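Local coordinates for protein L-iditol 2-dehydrogenase (PDB 4OH1) that is thought to be a zinc-dependent dehydrogenase of the alcohol dehydrogenase family, probably oxidising sugar alcohols such as L-iditol with NAD+, at residues 7-13 / 52-57. Numbering follows the deposited sequence.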
ATOM      1  N   VAL A   7      28.545 -28.255 -13.607  1.00 47.67           N
ATOM      2  CA  VAL A   7      28.909 -28.607 -12.255  1.00 47.97           C
ATOM      3  C   VAL A   7      29.130 -30.096 -12.339  1.00 51.55           C
ATOM      4  O   VAL A   7      28.184 -30.815 -12.660  1.00 53.91           O
ATOM      5  CB  VAL A   7      27.761 -28.319 -11.274  1.00 48.67           C
ATOM      6  CG1 VAL A   7      28.096 -28.834  -9.874  1.00 51.29           C
ATOM      7  CG2 VAL A   7      27.499 -26.838 -11.214  1.00 47.08           C
ATOM      8  N   THR A   8      30.371 -30.544 -12.093  1.00 52.12           N
ATOM      9  CA  THR A   8      30.756 -31.965 -12.165  1.00 56.60           C
ATOM     10  C   THR A   8      30.782 -32.704 -10.807  1.00 58.45           C
ATOM     11  O   THR A   8      30.571 -33.903 -10.767  1.00 62.70           O
ATOM     12  CB  THR A   8      32.106 -32.145 -12.916  1.00 58.29           C
ATOM     13  OG1 THR A   8      33.081 -31.220 -12.419  1.00 56.17           O
ATOM     14  CG2 THR A   8      31.913 -31.892 -14.425  1.00 55.03           C
ATOM     15  N   SER A   9      31.015 -31.990  -9.709  1.00 60.94           N
ATOM     16  CA  SER A   9      30.801 -32.532  -8.368  1.00 64.93           C
ATOM     17  C   SER A   9      30.357 -31.439  -7.418  1.00 69.01           C
ATOM     18  O   SER A   9      30.620 -30.267  -7.661  1.00 68.64           O
ATOM     19  CB  SER A   9      32.101 -33.123  -7.853  1.00 67.76           C
ATOM     20  OG  SER A   9      33.026 -32.080  -7.574  1.00 70.43           O
ATOM     21  N   ILE A  10      29.710 -31.825  -6.321  1.00 78.29           N
ATOM     22  CA  ILE A  10      29.318 -30.877  -5.247  1.00 90.78           C
ATOM     23  C   ILE A  10      30.061 -31.216  -3.962  1.00 92.47           C
ATOM     24  O   ILE A  10      30.780 -32.219  -3.916  1.00 90.38           O
ATOM     25  CB  ILE A  10      27.800 -30.922  -4.939  1.00 97.03           C
ATOM     26  CG1 ILE A  10      27.335 -32.389  -4.881  1.00104.49           C
ATOM     27  CG2 ILE A  10      26.998 -30.110  -5.983  1.00 93.85           C
ATOM     28  CD1 ILE A  10      26.139 -32.615  -3.998  1.00110.99           C
ATOM     29  N   ARG A  11      29.877 -30.405  -2.914  1.00 97.78           N
ATOM     30  CA  ARG A  11      30.612 -30.644  -1.664  1.00106.93           C
ATOM     31  C   ARG A  11      30.351 -32.052  -1.116  1.00102.44           C
ATOM     32  O   ARG A  11      29.187 -32.388  -0.852  1.00 98.52           O
ATOM     33  CB  ARG A  11      30.261 -29.611  -0.587  1.00110.09           C
ATOM     34  CG  ARG A  11      31.113 -29.800   0.685  1.00109.79           C
ATOM     35  CD  ARG A  11      31.142 -28.555   1.558  1.00108.23           C
ATOM     36  NE  ARG A  11      32.171 -28.652   2.589  1.00106.14           N
ATOM     37  CZ  ARG A  11      32.408 -27.729   3.515  1.00103.02           C
ATOM     38  NH1 ARG A  11      31.677 -26.629   3.572  1.00 99.78           N
ATOM     39  NH2 ARG A  11      33.384 -27.914   4.398  1.00109.80           N
ATOM     40  N   ASP A  12      31.428 -32.844  -0.980  1.00 98.65           N
ATOM     41  CA  ASP A  12      31.414 -34.200  -0.377  1.00102.81           C
ATOM     42  C   ASP A  12      31.885 -34.073   1.095  1.00101.05           C
ATOM     43  O   ASP A  12      33.086 -34.003   1.369  1.00 98.63           O
ATOM     44  CB  ASP A  12      32.319 -35.171  -1.196  1.00103.09           C
ATOM     45  CG  ASP A  12      32.267 -36.647  -0.709  1.00108.17           C
ATOM     46  OD1 ASP A  12      31.538 -36.970   0.255  1.00104.66           O
ATOM     47  OD2 ASP A  12      32.977 -37.500  -1.304  1.00107.34           O
ATOM     48  N   PHE A  13      30.933 -34.010   2.031  1.00 97.38           N
ATOM     49  CA  PHE A  13      31.253 -33.895   3.453  1.00 93.59           C
ATOM     50  C   PHE A  13      31.920 -35.160   4.018  1.00 99.40           C
ATOM     51  O   PHE A  13      32.807 -35.016   4.836  1.00102.18           O
ATOM     52  CB  PHE A  13      30.018 -33.533   4.270  1.00 90.57           C
ATOM     53  CG  PHE A  13      29.517 -32.135   4.029  1.00 87.87           C
ATOM     54  CD1 PHE A  13      30.173 -31.042   4.592  1.00 88.34           C
ATOM     55  CD2 PHE A  13      28.369 -31.910   3.253  1.00 89.65           C
ATOM     56  CE1 PHE A  13      29.698 -29.731   4.390  1.00 87.85           C
ATOM     57  CE2 PHE A  13      27.872 -30.603   3.030  1.00 90.67           C
ATOM     58  CZ  PHE A  13      28.539 -29.508   3.602  1.00 90.42           C
ATOM     59  N   ILE A  52      25.941 -24.462  -4.165  1.00 74.37           N
ATOM     60  CA  ILE A  52      25.895 -25.783  -4.842  1.00 76.10           C
ATOM     61  C   ILE A  52      27.247 -26.463  -4.714  1.00 71.31           C
ATOM     62  O   ILE A  52      27.345 -27.653  -4.424  1.00 79.01           O
ATOM     63  CB  ILE A  52      25.515 -25.671  -6.373  1.00 71.28           C
ATOM     64  CG1 ILE A  52      24.054 -25.209  -6.533  1.00 73.12           C
ATOM     65  CG2 ILE A  52      25.712 -27.003  -7.090  1.00 71.71           C
ATOM     66  CD1 ILE A  52      23.699 -24.657  -7.922  1.00 73.62           C
ATOM     67  N   LEU A  53      28.286 -25.671  -4.905  1.00 65.44           N
ATOM     68  CA  LEU A  53      29.609 -26.206  -5.056  1.00 75.05           C
ATOM     69  C   LEU A  53      30.290 -26.465  -3.708  1.00 80.56           C
ATOM     70  O   LEU A  53      30.800 -27.543  -3.457  1.00 74.02           O
ATOM     71  CB  LEU A  53      30.436 -25.242  -5.911  1.00 71.48           C
ATOM     72  CG  LEU A  53      30.067 -25.273  -7.395  1.00 66.01           C
ATOM     73  CD1 LEU A  53      30.377 -23.928  -8.131  1.00 61.97           C
ATOM     74  CD2 LEU A  53      30.808 -26.444  -8.011  1.00 62.51           C
ATOM     75  N   THR A  54      30.279 -25.458  -2.847  1.00 84.81           N
ATOM     76  CA  THR A  54      31.056 -25.481  -1.618  1.00 85.31           C
ATOM     77  C   THR A  54      30.136 -25.587  -0.393  1.00 86.03           C
ATOM     78  O   THR A  54      30.592 -25.507   0.759  1.00 73.98           O
ATOM     79  CB  THR A  54      31.942 -24.201  -1.536  1.00 83.81           C
ATOM     80  OG1 THR A  54      31.115 -23.021  -1.621  1.00 74.74           O
ATOM     81  CG2 THR A  54      33.008 -24.206  -2.663  1.00 83.52           C
ATOM     82  N   GLY A  55      28.846 -25.801  -0.649  1.00 87.12           N
ATOM     83  CA  GLY A  55      27.833 -25.601   0.367  1.00 90.78           C
ATOM     84  C   GLY A  55      27.180 -26.852   0.921  1.00 98.51           C
ATOM     85  O   GLY A  55      27.329 -28.003   0.396  1.00 84.69           O
ATOM     86  N   ASN A  56      26.441 -26.577   2.000  1.00104.59           N
ATOM     87  CA  ASN A  56      25.700 -27.572   2.737  1.00109.26           C
ATOM     88  C   ASN A  56      24.293 -27.571   2.190  1.00106.34           C
ATOM     89  O   ASN A  56      23.613 -26.540   2.237  1.00101.17           O
ATOM     90  CB  ASN A  56      25.695 -27.219   4.217  1.00107.33           C
ATOM     91  CG  ASN A  56      25.101 -28.310   5.058  1.00107.04           C
ATOM     92  OD1 ASN A  56      23.891 -28.378   5.248  1.00106.35           O
ATOM     93  ND2 ASN A  56      25.951 -29.180   5.565  1.00108.38           N
ATOM     94  N   LEU A  57      23.863 -28.729   1.688  1.00112.76           N
ATOM     95  CA  LEU A  57      22.708 -28.802   0.792  1.00113.28           C
ATOM     96  C   LEU A  57      21.419 -29.479   1.330  1.00111.27           C
ATOM     97  O   LEU A  57      20.445 -29.550   0.595  1.00112.88           O
ATOM     98  CB  LEU A  57      23.146 -29.483  -0.521  1.00121.91           C
ATOM     99  CG  LEU A  57      24.391 -28.917  -1.235  1.00124.56           C
ATOM    100  CD1 LEU A  57      24.734 -29.727  -2.473  1.00128.90           C
ATOM    101  CD2 LEU A  57      24.151 -27.468  -1.618  1.00117.18           C
TER
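Arg-11 reaches along the C-terminal end of the helix that closes at Thr-54, where backbone carbonyls no longer find a following turn of N-H groups. Its CG stands anti to the backbone N (chi1 -176°) and the chain runs extended to NE, which brings CD and NH1 to Thr-54 O. The hydrogen bond from Arg-11 NH1 to Thr-54 O, 3.2 Å, is bent, with 139° at the hydrogen, and the oxygen lies out of the guanidinium plane. A long cationic side chain suits the place, since the partial negative charge of a helix end would probably favour it. Arg-11 CB lies 3.5 Å from Gly-55 O; this oxygen and Ile-52 O are buried without a hydrogen-bond partner. Phe-13 folds back over the same arginine: Arg-11 CG sits over the centre of one ring face, 3.8 Å above it. The side chains of Phe-13 and Asn-56 cross at about a right angle, their ring and amide planes inclined by 56°, and Phe-13 CZ lies 3.3 Å from Asn-56 ND2.

Beyond the arginine the contact turns apolar. Ile-10, branched at CB, can touch two places at once: CG2 lies 3.5 Å from CG2 of Ile-52, and CD1 is 3.6 Å from CD1 of Leu-57. Val-7 CG1 rests against Ile-52 CG2 and Leu-53 CD2, 4.1 Å from each; short branched side chains suit this close approach of strand and helix.

Segment 52-57 belongs to the GroES-like domain of zinc-containing alcohol dehydrogenases, the Ile-52 side chain about 7 Å from that of His-74, a zinc ligand. The end of strand 2-9 and the loop after it lie against the end of helix 48-54. Helix 60-66 packs on Ile-10 and Phe-13, strand 70-71 on Val-7 and Ile-52, and Tyr-338 of helix 330-338 touches Leu-53 and Thr-54.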